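PDB 5ZH8: protein FmtA from Staphylococcus aureus, which hydrolyses the ester bonds that hold D-alanine on wall teichoic acid and lipoteichoic acid, affecting cell wall structure and methicillin resistance in Staphylococcus aureus. Local coordinates for residues S175-K181 with I196-D202; T161-I165 with I201-Y206. All coordinates share one frame; numbering follows the deposited sequence.

Contact 1: S175-K181 with I196-D202; sequences SGLYKYK and IQKRGID
Leu177 and Ile201 form a single antiparallel bridge as a non-hydrogen-bonded pair, their CA atoms 4.4 Å apart, flanked by two nearly straight backbone bonds: Asp202 N to Gly176 O (2.6 Å) and Tyr178 N to Gly200 O (3.2 Å). This isolated bridge, in the helical part of the beta-lactamase-type fold, ties the loop after helix 167-171 to the exit of helix 189-199, where Gly200 leaves helical geometry with positive phi. Gly176, also at positive phi, carries the acceptor of the first bond.

On one side of the bridge, Leu177 CD2 packs on Ile201 CD1 (3.6 Å) and reaches the CG2 branch of Ile196. The Tyr180 ring meets the other branch of that residue, Tyr180 CD1 lying 3.5 Å from Ile196 CG1, while the Tyr180 hydroxyl bonds to Gln281. Polar groups gather around Tyr178. Asp202, with CG anti to its backbone N (chi1 -177°), lays CB over one face of the Tyr178 ring in a CH-pi contact, 3.6 Å from the centroid; its carboxylate stacks on the ring, the planes 24° apart. Asp202 OD1 also has a long, weak ion pair with Lys204. The Arg199 guanidinium lies between Tyr178 CB on one face and Lys181 CD on the other, and in its plane, at the edge, Arg199 NH1 stands 3.2 Å from Lys179 O.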
loop_
_atom_site.group_PDB
_atom_site.type_symbol
_atom_site.label_atom_id
_atom_site.label_comp_id
_atom_site.label_asym_id
_atom_site.label_seq_id
_atom_site.Cartn_x
_atom_site.Cartn_y
_atom_site.Cartn_z
ATOM N N SER A 175 13.406 -17.414 -12.076
ATOM C CA SER A 175 13.036 -18.322 -13.157
ATOM C C SER A 175 12.976 -17.635 -14.519
ATOM O O SER A 175 13.192 -18.268 -15.551
ATOM C CB SER A 175 11.682 -18.952 -12.847
ATOM O OG SER A 175 10.678 -17.963 -12.718
ATOM N N GLY A 176 12.674 -16.340 -14.517
ATOM C CA GLY A 176 12.496 -15.587 -15.754
ATOM C C GLY A 176 11.067 -15.615 -16.261
ATOM O O GLY A 176 10.787 -15.126 -17.355
ATOM N N LEU A 177 10.160 -16.172 -15.464
ATOM C CA LEU A 177 8.745 -16.189 -15.806
ATOM C C LEU A 177 8.180 -14.782 -15.631
ATOM O O LEU A 177 8.537 -14.074 -14.681
ATOM C CB LEU A 177 7.981 -17.167 -14.903
ATOM C CG LEU A 177 8.179 -18.674 -15.098
ATOM C CD1 LEU A 177 7.667 -19.417 -13.874
ATOM C CD2 LEU A 177 7.500 -19.180 -16.356
ATOM N N TYR A 178 7.304 -14.378 -16.551
ATOM C CA TYR A 178 6.569 -13.124 -16.415
ATOM C C TYR A 178 5.797 -13.123 -15.101
ATOM O O TYR A 178 5.387 -14.178 -14.615
ATOM C CB TYR A 178 5.594 -12.926 -17.584
ATOM C CG TYR A 178 6.250 -12.494 -18.878
ATOM C CD1 TYR A 178 6.651 -11.176 -19.069
ATOM C CD2 TYR A 178 6.453 -13.397 -19.917
ATOM C CE1 TYR A 178 7.247 -10.773 -20.251
ATOM C CE2 TYR A 178 7.055 -13.002 -21.102
ATOM C CZ TYR A 178 7.449 -11.689 -21.261
ATOM O OH TYR A 178 8.043 -11.284 -22.431
ATOM N N LYS A 179 5.606 -11.937 -14.526
ATOM C CA LYS A 179 4.894 -11.816 -13.256
ATOM C C LYS A 179 3.465 -12.327 -13.408
ATOM O O LYS A 179 2.818 -12.067 -14.419
ATOM C CB LYS A 179 4.901 -10.372 -12.757
ATOM C CG LYS A 179 5.198 -10.234 -11.270
ATOM C CD LYS A 179 5.226 -8.773 -10.837
ATOM C CE LYS A 179 5.191 -8.647 -9.320
ATOM N NZ LYS A 179 5.236 -7.229 -8.861
ATOM N N TYR A 180 2.988 -13.056 -12.398
ATOM C CA TYR A 180 1.699 -13.717 -12.451
ATOM C C TYR A 180 0.627 -12.652 -12.474
ATOM O O TYR A 180 0.545 -11.810 -11.581
ATOM C CB TYR A 180 1.464 -14.618 -11.246
ATOM C CG TYR A 180 0.114 -15.314 -11.254
ATOM C CD1 TYR A 180 -0.206 -16.227 -12.246
ATOM C CD2 TYR A 180 -0.835 -15.068 -10.263
ATOM C CE1 TYR A 180 -1.430 -16.879 -12.259
ATOM C CE2 TYR A 180 -2.059 -15.717 -10.266
ATOM C CZ TYR A 180 -2.353 -16.622 -11.266
ATOM O OH TYR A 180 -3.572 -17.259 -11.270
ATOM N N LYS A 181 -0.167 -12.668 -13.530
ATOM C CA LYS A 181 -1.307 -11.784 -13.655
ATOM C C LYS A 181 -2.530 -12.620 -13.319
ATOM O O LYS A 181 -2.973 -13.415 -14.150
ATOM C CB LYS A 181 -1.403 -11.234 -15.080
ATOM C CG LYS A 181 -0.505 -10.033 -15.351
ATOM C CD LYS A 181 -0.830 -9.385 -16.690
ATOM C CE LYS A 181 -2.140 -8.610 -16.660
ATOM N NZ LYS A 181 -2.748 -8.546 -18.018
ATOM N N ILE A 196 0.216 -19.480 -16.533
ATOM C CA ILE A 196 1.631 -19.095 -16.400
ATOM C C ILE A 196 2.510 -19.759 -17.454
ATOM O O ILE A 196 3.489 -19.183 -17.919
ATOM C CB ILE A 196 2.192 -19.526 -15.018
ATOM C CG1 ILE A 196 1.602 -18.676 -13.890
ATOM C CG2 ILE A 196 3.714 -19.445 -14.979
ATOM C CD1 ILE A 196 1.772 -19.299 -12.518
ATOM N N GLN A 197 2.171 -20.992 -17.804
ATOM C CA GLN A 197 2.927 -21.730 -18.812
ATOM C C GLN A 197 2.785 -21.081 -20.192
ATOM O O GLN A 197 3.761 -20.987 -20.926
ATOM C CB GLN A 197 2.520 -23.215 -18.827
ATOM C CG GLN A 197 3.399 -24.113 -19.682
ATOM C CD GLN A 197 3.048 -24.103 -21.155
ATOM O OE1 GLN A 197 1.898 -23.895 -21.529
ATOM N NE2 GLN A 197 4.044 -24.336 -21.998
ATOM N N LYS A 198 1.579 -20.623 -20.529
ATOM C CA LYS A 198 1.349 -19.911 -21.787
ATOM C C LYS A 198 2.151 -18.599 -21.859
ATOM O O LYS A 198 2.770 -18.304 -22.886
ATOM C CB LYS A 198 -0.152 -19.651 -22.007
ATOM C CG LYS A 198 -0.522 -19.149 -23.396
ATOM C CD LYS A 198 -0.307 -20.201 -24.474
ATOM C CE LYS A 198 -0.909 -19.753 -25.798
ATOM N NZ LYS A 198 -0.701 -20.731 -26.904
ATOM N N ARG A 199 2.142 -17.819 -20.780
ATOM C CA ARG A 199 2.889 -16.566 -20.749
ATOM C C ARG A 199 4.383 -16.836 -20.866
ATOM O O ARG A 199 5.086 -16.114 -21.554
ATOM C CB ARG A 199 2.609 -15.794 -19.471
ATOM C CG ARG A 199 1.159 -15.378 -19.303
ATOM C CD ARG A 199 1.073 -14.092 -18.510
ATOM N NE ARG A 199 1.529 -12.962 -19.318
ATOM C CZ ARG A 199 2.069 -11.840 -18.841
ATOM N NH1 ARG A 199 2.257 -11.655 -17.530
ATOM N NH2 ARG A 199 2.443 -10.888 -19.693
ATOM N N GLY A 200 4.858 -17.846 -20.139
ATOM C CA GLY A 200 6.214 -18.344 -20.281
ATOM C C GLY A 200 7.298 -17.394 -19.815
ATOM O O GLY A 200 7.117 -16.608 -18.875
ATOM N N ILE A 201 8.432 -17.461 -20.505
ATOM C CA ILE A 201 9.669 -16.788 -20.086
ATOM C C ILE A 201 9.791 -15.378 -20.651
ATOM O O ILE A 201 9.315 -15.085 -21.748
ATOM C CB ILE A 201 10.916 -17.656 -20.443
ATOM C CG1 ILE A 201 11.364 -18.435 -19.213
ATOM C CG2 ILE A 201 12.127 -16.843 -20.905
ATOM C CD1 ILE A 201 10.271 -19.281 -18.605
ATOM N N ASP A 202 10.445 -14.519 -19.876
ATOM C CA ASP A 202 10.799 -13.175 -20.298
ATOM C C ASP A 202 12.323 -13.113 -20.454
ATOM O O ASP A 202 13.046 -13.119 -19.448
ATOM C CB ASP A 202 10.322 -12.168 -19.257
ATOM C CG ASP A 202 10.589 -10.739 -19.665
ATOM O OD1 ASP A 202 10.607 -10.453 -20.879
ATOM O OD2 ASP A 202 10.771 -9.895 -18.765
#

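Contact 2: T161-I165 with I201-Y206; sequences TSKPI and IDPKKY
Two surface loops of the helical region meet here, one joining helix 152-155 to helix 167-171 and the other joining helix 189-199 to helix 213-227; Lys163 and Ile165 of the first reach Tyr206 and Ile201 of the second. The aliphatic end of Lys163 lies over the Tyr206 ring. Lys163 CE stands almost on the ring normal, 3.4 Å from the Tyr206 centroid and only 8° off, so it makes a CH-pi contact near the ring centre. Lys163 NZ is set back, 4.4 Å from the same centroid and 24° off the normal. It still lies over the face as a cation-pi partner, displaced toward the CG end of the ring, and Lys163 NZ also comes within 4.0 Å of Ile201 CG2. Two bends explain this path: the turn at chi3 (-75°) brings CE over the ring, and a second turn at chi4 sets the direction of NZ.

Ile201 faces the other loop with its CD1 methyl. Ile165 CD1 and Ile201 CD1 meet tip to tip at 3.6 Å, and Thr161 borders the same methyl through OG1. Within its own loop Thr161 OG1 donates to Lys163 O at 2.8 Å in the carbonyl plane, a bond that braces the backbone at the base of the lysine. Ser162 OG sits beside Ile201 CB at 3.8 Å. On the opposing loop, Tyr206 N bonds back to Pro203 O, closing a turn just before the aromatic residue.

The two loops are therefore joined by apolar packing and the ring's attraction for an ammonium group, and the cation-pi term probably favours this placement of Lys163.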
loop_
_atom_site.group_PDB
_atom_site.type_symbol
_atom_site.label_atom_id
_atom_site.label_comp_id
_atom_site.label_asym_id
_atom_site.label_seq_id
_atom_site.Cartn_x
_atom_site.Cartn_y
_atom_site.Cartn_z
ATOM N N THR A 161 8.822 -24.824 -21.517
ATOM C CA THR A 161 9.376 -23.474 -21.458
ATOM C C THR A 161 10.593 -23.342 -22.375
ATOM O O THR A 161 11.375 -24.282 -22.505
ATOM C CB THR A 161 9.759 -23.114 -20.004
ATOM O OG1 THR A 161 10.733 -22.065 -19.999
ATOM C CG2 THR A 161 10.331 -24.328 -19.271
ATOM N N SER A 162 10.747 -22.170 -22.990
ATOM C CA SER A 162 11.804 -21.902 -23.987
ATOM C C SER A 162 13.176 -22.461 -23.580
ATOM O O SER A 162 13.932 -22.948 -24.416
ATOM C CB SER A 162 11.934 -20.388 -24.257
ATOM O OG SER A 162 10.840 -19.643 -23.736
ATOM N N LYS A 163 13.487 -22.359 -22.291
ATOM C CA LYS A 163 14.681 -22.944 -21.708
ATOM C C LYS A 163 14.261 -23.711 -20.455
ATOM O O LYS A 163 13.213 -23.419 -19.881
ATOM C CB LYS A 163 15.678 -21.835 -21.359
ATOM C CG LYS A 163 16.069 -20.969 -22.551
ATOM C CD LYS A 163 17.133 -19.937 -22.202
ATOM C CE LYS A 163 16.581 -18.770 -21.385
ATOM N NZ LYS A 163 15.749 -17.812 -22.176
ATOM N N PRO A 164 15.078 -24.686 -20.012
ATOM C CA PRO A 164 14.722 -25.439 -18.808
ATOM C C PRO A 164 14.851 -24.600 -17.545
ATOM O O PRO A 164 15.782 -23.806 -17.431
ATOM C CB PRO A 164 15.742 -26.579 -18.792
ATOM C CG PRO A 164 16.925 -26.029 -19.506
ATOM C CD PRO A 164 16.366 -25.134 -20.576
ATOM N N ILE A 165 13.912 -24.769 -16.618
ATOM C CA ILE A 165 13.911 -24.038 -15.347
ATOM C C ILE A 165 14.069 -25.002 -14.177
ATOM O O ILE A 165 13.142 -25.754 -13.889
ATOM C CB ILE A 165 12.562 -23.324 -15.127
ATOM C CG1 ILE A 165 12.214 -22.397 -16.293
ATOM C CG2 ILE A 165 12.559 -22.578 -13.792
ATOM C CD1 ILE A 165 10.758 -21.967 -16.289
ATOM N N ILE A 201 8.432 -17.461 -20.505
ATOM C CA ILE A 201 9.669 -16.788 -20.086
ATOM C C ILE A 201 9.791 -15.378 -20.651
ATOM O O ILE A 201 9.315 -15.085 -21.748
ATOM C CB ILE A 201 10.916 -17.656 -20.443
ATOM C CG1 ILE A 201 11.364 -18.435 -19.213
ATOM C CG2 ILE A 201 12.127 -16.843 -20.905
ATOM C CD1 ILE A 201 10.271 -19.281 -18.605
ATOM N N ASP A 202 10.445 -14.519 -19.876
ATOM C CA ASP A 202 10.799 -13.175 -20.298
ATOM C C ASP A 202 12.323 -13.113 -20.454
ATOM O O ASP A 202 13.046 -13.119 -19.448
ATOM C CB ASP A 202 10.322 -12.168 -19.257
ATOM C CG ASP A 202 10.589 -10.739 -19.665
ATOM O OD1 ASP A 202 10.607 -10.453 -20.879
ATOM O OD2 ASP A 202 10.771 -9.895 -18.765
ATOM N N PRO A 203 12.821 -13.086 -21.710
ATOM C CA PRO A 203 14.256 -13.233 -21.955
ATOM C C PRO A 203 15.144 -12.303 -21.146
ATOM O O PRO A 203 16.075 -12.784 -20.521
ATOM C CB PRO A 203 14.390 -12.940 -23.447
ATOM C CG PRO A 203 13.106 -13.419 -24.021
ATOM C CD PRO A 203 12.057 -13.211 -22.965
ATOM N N LYS A 204 14.857 -11.001 -21.153
ATOM C CA LYS A 204 15.683 -10.005 -20.453
ATOM C C LYS A 204 15.813 -10.281 -18.950
ATOM O O LYS A 204 16.840 -9.982 -18.350
ATOM C CB LYS A 204 15.154 -8.582 -20.699
ATOM C CG LYS A 204 13.774 -8.265 -20.124
ATOM C CD LYS A 204 13.323 -6.848 -20.475
ATOM C CE LYS A 204 13.008 -6.672 -21.959
ATOM N NZ LYS A 204 11.957 -7.613 -22.440
ATOM N N LYS A 205 14.761 -10.856 -18.369
ATOM C CA LYS A 205 14.735 -11.217 -16.956
ATOM C C LYS A 205 15.196 -12.654 -16.679
ATOM O O LYS A 205 15.114 -13.111 -15.543
ATOM C CB LYS A 205 13.329 -10.977 -16.387
ATOM C CG LYS A 205 13.069 -9.506 -16.078
ATOM C CD LYS A 205 13.669 -9.105 -14.731
ATOM C CE LYS A 205 14.070 -7.633 -14.675
ATOM N NZ LYS A 205 12.931 -6.704 -14.922
ATOM N N TYR A 206 15.659 -13.372 -17.692
ATOM C CA TYR A 206 16.138 -14.739 -17.447
ATOM C C TYR A 206 17.348 -14.776 -16.503
ATOM O O TYR A 206 18.284 -13.983 -16.629
ATOM C CB TYR A 206 16.449 -15.480 -18.751
ATOM C CG TYR A 206 17.198 -16.781 -18.535
ATOM C CD1 TYR A 206 16.573 -17.883 -17.944
ATOM C CD2 TYR A 206 18.538 -16.912 -18.917
ATOM C CE1 TYR A 206 17.258 -19.069 -17.739
ATOM C CE2 TYR A 206 19.228 -18.094 -18.716
ATOM C CZ TYR A 206 18.587 -19.169 -18.129
ATOM O OH TYR A 206 19.277 -20.347 -17.933
#

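Contact 1 is the more buried, covering 644 Å² against 290 Å² for contact 2, a surface contact whose centre lies farther from the middle of the chain, about 27 Å against 22 Å. Their centres are 8 Å apart, and both use the chain leaving helix 189-199. Ile201 and Asp202 are shared: the Ile201 backbone takes part in the bridge of contact 1, while its CD1 methyl touches Leu177 there and Ile165 in contact 2, so three aliphatic side chains join the pair. Ser175 CB adds a packing contact with Ile165 CG2. The chemistry shifts from paired main chains inward to side chains alone outward, and from a carboxylate stacked on tyrosine to a lysine over tyrosine.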